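Local coordinates for glycosylation Associate Protein 2 (Streptococcus agalactiae serotype V, PDB 6OYC) that probably acts, in complex with Gap1 and Gap3, in glycosylating and exporting serine-rich adhesins through the accessory Sec system, at residues Leu206-Trp219 / Leu232-Leu244. Numbering follows the deposited sequence.
Sequences LIVDGSVDDIAKEW and LESDISGSLAVKL. With SO4 (sulfate ion), chain P.
Leu206 to Val208, the end of strand 198-208, run antiparallel beside Gly238 to Leu240 of strand 238-247 in a five-stranded antiparallel sheet, while the chain leading out of Leu232 wraps over one face of the hairpin. Ile207 and Ser239 form a hydrogen-bonded pair: Ile207 N reaches Ser239 O at 2.8 Å, and Ser239 N returns to Ile207 O at 3.0 Å. A water bridges Ile207 O and Ser239 OG. Past this pair Asp209 N still binds Ser237 O, and Gly238, lacking a side chain, lets its CA come within 3.1 Å of Ile207 O in a CA-H...O contact.

On the wrapped face the first torsion of Leu206 (chi1 177°) sets CG opposite the backbone N, and the second aims the methyls at different partners: CD1 at Leu240 CD2, CD2 at Ile236 CG2, 4.1 Å away. That same Ile236 CG2 touches Val208 CG2, and its CD1 reaches down to Ala216 CB. Farther along, Leu232 comes from the opposite direction to Trp219 and sets CD2 over one face of the indole, 3.7 Å from the centroid of the five-membered ring and almost on its normal, a CH-pi contact. Lys217 CG lies over the opposite face, toward the rim. Trp219 NE1 donates to O3 of a sulfate, probably from the crystallisation liquor, at 3.1 Å. On the Ile207 side, Glu218 OE1 and Lys243 NZ form a long salt bridge of 3.6 Å, and both also bind Ser205 OG, on the strand between them.

The loop 209-214 opens with a type II beta turn, Val208 to Ser211, where Ser211 N and OG both donate to Val208 O, and leads back into strand 215-222: a beta-hairpin whose first strand is flanked by strand 238-247, with strand 215-222 outermost in this chain's sheet.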
loop_
_atom_site.group_PDB
_atom_site.type_symbol
_atom_site.label_atom_id
_atom_site.label_comp_id
_atom_site.label_asym_id
_atom_site.label_seq_id
_atom_site.Cartn_x
_atom_site.Cartn_y
_atom_site.Cartn_z
ATOM N N LEU B 206 11.737 -12.896 -20.398
ATOM C CA LEU B 206 11.634 -13.902 -19.342
ATOM C C LEU B 206 12.660 -15.016 -19.580
ATOM O O LEU B 206 12.504 -15.836 -20.494
ATOM C CB LEU B 206 10.220 -14.463 -19.290
ATOM C CG LEU B 206 9.957 -15.591 -18.287
ATOM C CD1 LEU B 206 10.367 -15.178 -16.872
ATOM C CD2 LEU B 206 8.472 -15.985 -18.351
ATOM N N ILE B 207 13.701 -15.051 -18.748
ATOM C CA ILE B 207 14.723 -16.096 -18.793
ATOM C C ILE B 207 14.251 -17.264 -17.928
ATOM O O ILE B 207 14.009 -17.090 -16.731
ATOM C CB ILE B 207 16.086 -15.556 -18.307
ATOM C CG1 ILE B 207 16.549 -14.376 -19.178
ATOM C CG2 ILE B 207 17.154 -16.672 -18.281
ATOM C CD1 ILE B 207 17.199 -13.236 -18.395
ATOM N N VAL B 208 14.135 -18.453 -18.530
ATOM C CA VAL B 208 13.577 -19.606 -17.816
ATOM C C VAL B 208 14.445 -19.963 -16.628
ATOM O O VAL B 208 15.682 -19.974 -16.711
ATOM C CB VAL B 208 13.438 -20.831 -18.738
ATOM C CG1 VAL B 208 13.019 -22.075 -17.929
ATOM C CG2 VAL B 208 12.457 -20.554 -19.832
ATOM N N ASP B 209 13.794 -20.299 -15.524
ATOM C CA ASP B 209 14.506 -20.647 -14.308
ATOM C C ASP B 209 15.575 -21.707 -14.552
ATOM O O ASP B 209 15.327 -22.717 -15.209
ATOM C CB ASP B 209 13.516 -21.145 -13.274
ATOM C CG ASP B 209 13.789 -20.576 -11.936
ATOM O OD1 ASP B 209 14.971 -20.629 -11.496
ATOM O OD2 ASP B 209 12.816 -20.057 -11.341
ATOM N N GLY B 210 16.761 -21.472 -14.000
ATOM C CA GLY B 210 17.849 -22.418 -14.117
ATOM C C GLY B 210 18.493 -22.524 -15.486
ATOM O O GLY B 210 19.326 -23.409 -15.689
ATOM N N SER B 211 18.127 -21.674 -16.441
ATOM C CA SER B 211 18.741 -21.695 -17.755
ATOM C C SER B 211 19.792 -20.590 -17.856
ATOM O O SER B 211 19.761 -19.589 -17.127
ATOM C CB SER B 211 17.684 -21.558 -18.865
ATOM O OG SER B 211 17.285 -20.216 -19.091
ATOM N N VAL B 212 20.758 -20.802 -18.753
ATOM C CA VAL B 212 21.758 -19.770 -19.014
ATOM C C VAL B 212 21.136 -18.582 -19.748
ATOM O O VAL B 212 21.414 -17.423 -19.418
ATOM C CB VAL B 212 22.937 -20.370 -19.796
ATOM C CG1 VAL B 212 23.904 -19.281 -20.273
ATOM C CG2 VAL B 212 23.660 -21.404 -18.926
ATOM N N ASP B 213 20.263 -18.842 -20.725
ATOM C CA ASP B 213 19.771 -17.775 -21.591
ATOM C C ASP B 213 18.559 -18.212 -22.404
ATOM O O ASP B 213 18.432 -17.837 -23.569
ATOM C CB ASP B 213 20.877 -17.307 -22.554
ATOM C CG ASP B 213 21.431 -18.451 -23.424
ATOM O OD1 ASP B 213 20.908 -19.601 -23.362
ATOM O OD2 ASP B 213 22.406 -18.197 -24.166
ATOM N N ASP B 214 17.679 -19.019 -21.824
ATOM C CA ASP B 214 16.483 -19.474 -22.531
ATOM C C ASP B 214 15.406 -18.407 -22.318
ATOM O O ASP B 214 14.811 -18.323 -21.242
ATOM C CB ASP B 214 16.060 -20.853 -22.028
ATOM C CG ASP B 214 14.806 -21.397 -22.730
ATOM O OD1 ASP B 214 14.355 -20.819 -23.739
ATOM O OD2 ASP B 214 14.252 -22.419 -22.261
ATOM N N ILE B 215 15.197 -17.555 -23.325
ATOM C CA ILE B 215 14.139 -16.542 -23.297
ATOM C C ILE B 215 12.836 -17.246 -23.670
ATOM O O ILE B 215 12.580 -17.485 -24.854
ATOM C CB ILE B 215 14.417 -15.384 -24.260
ATOM C CG1 ILE B 215 15.860 -14.854 -24.158
ATOM C CG2 ILE B 215 13.358 -14.292 -24.101
ATOM C CD1 ILE B 215 16.320 -14.504 -22.776
ATOM N N ALA B 216 11.997 -17.568 -22.685
ATOM C CA ALA B 216 10.735 -18.230 -23.019
ATOM C C ALA B 216 9.668 -17.258 -23.496
ATOM O O ALA B 216 8.711 -17.686 -24.146
ATOM C CB ALA B 216 10.178 -19.007 -21.818
ATOM N N LYS B 217 9.798 -15.972 -23.187
ATOM C CA LYS B 217 8.711 -15.034 -23.433
ATOM C C LYS B 217 9.266 -13.625 -23.349
ATOM O O LYS B 217 10.113 -13.332 -22.492
ATOM C CB LYS B 217 7.571 -15.231 -22.411
ATOM C CG LYS B 217 6.358 -14.301 -22.605
ATOM C CD LYS B 217 5.104 -15.074 -23.058
ATOM C CE LYS B 217 3.959 -14.139 -23.512
ATOM N NZ LYS B 217 4.280 -13.273 -24.707
ATOM N N GLU B 218 8.805 -12.769 -24.259
ATOM C CA GLU B 218 9.149 -11.352 -24.262
ATOM C C GLU B 218 7.878 -10.540 -24.406
ATOM O O GLU B 218 7.013 -10.888 -25.214
ATOM C CB GLU B 218 10.091 -10.954 -25.425
ATOM C CG GLU B 218 11.525 -11.326 -25.228
ATOM C CD GLU B 218 12.466 -10.497 -26.094
ATOM O OE1 GLU B 218 13.520 -10.066 -25.579
ATOM O OE2 GLU B 218 12.140 -10.269 -27.282
ATOM N N TRP B 219 7.797 -9.439 -23.654
ATOM C CA TRP B 219 6.781 -8.412 -23.826
ATOM C C TRP B 219 7.437 -7.076 -24.154
ATOM O O TRP B 219 8.626 -6.861 -23.886
ATOM C CB TRP B 219 5.939 -8.223 -22.562
ATOM C CG TRP B 219 5.308 -9.447 -21.949
ATOM C CD1 TRP B 219 3.998 -9.821 -22.050
ATOM C CD2 TRP B 219 5.933 -10.411 -21.085
ATOM N NE1 TRP B 219 3.777 -10.963 -21.325
ATOM C CE2 TRP B 219 4.939 -11.340 -20.710
ATOM C CE3 TRP B 219 7.236 -10.584 -20.600
ATOM C CZ2 TRP B 219 5.206 -12.440 -19.876
ATOM C CZ3 TRP B 219 7.503 -11.666 -19.765
ATOM C CH2 TRP B 219 6.489 -12.585 -19.408
ATOM N N LEU B 232 2.045 -8.900 -15.491
ATOM C CA LEU B 232 2.540 -10.007 -16.297
ATOM C C LEU B 232 2.268 -11.329 -15.606
ATOM O O LEU B 232 2.473 -11.472 -14.399
ATOM C CB LEU B 232 4.043 -9.898 -16.531
ATOM C CG LEU B 232 4.484 -8.611 -17.221
ATOM C CD1 LEU B 232 5.984 -8.679 -17.542
ATOM C CD2 LEU B 232 3.646 -8.463 -18.473
ATOM N N GLU B 233 1.902 -12.318 -16.390
ATOM C CA GLU B 233 1.530 -13.586 -15.814
ATOM C C GLU B 233 1.876 -14.664 -16.820
ATOM O O GLU B 233 1.531 -14.548 -17.995
ATOM C CB GLU B 233 0.034 -13.558 -15.488
ATOM C CG GLU B 233 -0.546 -14.820 -15.071
ATOM C CD GLU B 233 -1.135 -15.611 -16.212
ATOM O OE1 GLU B 233 -2.095 -15.145 -16.862
ATOM O OE2 GLU B 233 -0.649 -16.736 -16.406
ATOM N N SER B 234 2.574 -15.698 -16.363
ATOM C CA SER B 234 2.855 -16.844 -17.210
ATOM C C SER B 234 3.072 -18.050 -16.321
ATOM O O SER B 234 3.452 -17.918 -15.158
ATOM C CB SER B 234 4.098 -16.618 -18.092
ATOM O OG SER B 234 4.555 -17.842 -18.635
ATOM N N ASP B 235 2.853 -19.234 -16.872
ATOM C CA ASP B 235 3.094 -20.412 -16.057
ATOM C C ASP B 235 4.550 -20.862 -16.071
ATOM O O ASP B 235 4.885 -21.841 -15.398
ATOM C CB ASP B 235 2.168 -21.547 -16.470
ATOM C CG ASP B 235 0.687 -21.221 -16.191
ATOM O OD1 ASP B 235 -0.188 -21.750 -16.914
ATOM O OD2 ASP B 235 0.408 -20.450 -15.236
ATOM N N ILE B 236 5.421 -20.134 -16.751
ATOM C CA ILE B 236 6.853 -20.391 -16.719
ATOM C C ILE B 236 7.477 -19.564 -15.608
ATOM O O ILE B 236 7.209 -18.363 -15.488
ATOM C CB ILE B 236 7.495 -20.052 -18.069
ATOM C CG1 ILE B 236 7.006 -21.028 -19.139
ATOM C CG2 ILE B 236 8.992 -20.073 -17.945
ATOM C CD1 ILE B 236 6.815 -20.386 -20.522
ATOM N N SER B 237 8.304 -20.198 -14.799
ATOM C CA SER B 237 9.035 -19.525 -13.740
ATOM C C SER B 237 10.447 -19.149 -14.218
ATOM O O SER B 237 11.098 -19.912 -14.945
ATOM C CB SER B 237 9.095 -20.448 -12.522
ATOM O OG SER B 237 9.474 -19.741 -11.365
ATOM N N GLY B 238 10.919 -17.973 -13.808
ATOM C CA GLY B 238 12.267 -17.542 -14.147
ATOM C C GLY B 238 12.639 -16.174 -13.609
ATOM O O GLY B 238 12.306 -15.837 -12.466
ATOM N N SER B 239 13.333 -15.366 -14.413
ATOM C CA SER B 239 13.593 -13.991 -14.019
ATOM C C SER B 239 13.574 -13.111 -15.255
ATOM O O SER B 239 13.668 -13.592 -16.391
ATOM C CB SER B 239 14.919 -13.839 -13.265
ATOM O OG SER B 239 16.013 -14.303 -14.026
ATOM N N LEU B 240 13.427 -11.812 -15.020
ATOM C CA LEU B 240 13.250 -10.837 -16.081
ATOM C C LEU B 240 14.536 -10.062 -16.328
ATOM O O LEU B 240 15.212 -9.649 -15.385
ATOM C CB LEU B 240 12.151 -9.841 -15.726
ATOM C CG LEU B 240 10.750 -10.377 -15.497
ATOM C CD1 LEU B 240 9.806 -9.198 -15.234
ATOM C CD2 LEU B 240 10.313 -11.220 -16.707
ATOM N N ALA B 241 14.850 -9.845 -17.601
ATOM C CA ALA B 241 15.805 -8.828 -18.021
ATOM C C ALA B 241 15.046 -7.667 -18.653
ATOM O O ALA B 241 14.111 -7.880 -19.433
ATOM C CB ALA B 241 16.816 -9.393 -19.016
ATOM N N VAL B 242 15.432 -6.440 -18.310
ATOM C CA VAL B 242 14.681 -5.253 -18.706
ATOM C C VAL B 242 15.598 -4.349 -19.501
ATOM O O VAL B 242 16.699 -4.028 -19.035
ATOM C CB VAL B 242 14.110 -4.505 -17.486
ATOM C CG1 VAL B 242 13.380 -3.238 -17.930
ATOM C CG2 VAL B 242 13.183 -5.407 -16.725
ATOM N N LYS B 243 15.154 -3.970 -20.712
ATOM C CA LYS B 243 15.841 -3.039 -21.602
ATOM C C LYS B 243 14.900 -1.893 -21.965
ATOM O O LYS B 243 13.692 -2.089 -22.105
ATOM C CB LYS B 243 16.312 -3.733 -22.899
ATOM C CG LYS B 243 17.264 -4.900 -22.684
ATOM C CD LYS B 243 17.058 -6.013 -23.712
ATOM C CE LYS B 243 16.067 -7.075 -23.220
ATOM N NZ LYS B 243 16.231 -8.355 -23.995
ATOM N N LEU B 244 15.446 -0.697 -22.133
ATOM C CA LEU B 244 14.660 0.452 -22.565
ATOM C C LEU B 244 15.202 0.963 -23.902
ATOM O O LEU B 244 16.414 1.094 -24.074
ATOM C CB LEU B 244 14.666 1.555 -21.501
ATOM C CG LEU B 244 13.876 2.851 -21.753
ATOM C CD1 LEU B 244 13.548 3.522 -20.471
ATOM C CD2 LEU B 244 14.705 3.817 -22.535
HETATM S S SO4 P . 0.606 -12.481 -22.619
HETATM O O1 SO4 P . 0.958 -11.093 -22.877
HETATM O O2 SO4 P . 0.863 -13.256 -23.831
HETATM O O3 SO4 P . 1.424 -12.964 -21.501
HETATM O O4 SO4 P . -0.819 -12.551 -22.269
HETATM O O HOH W 1 16.267 -16.989 -14.614
#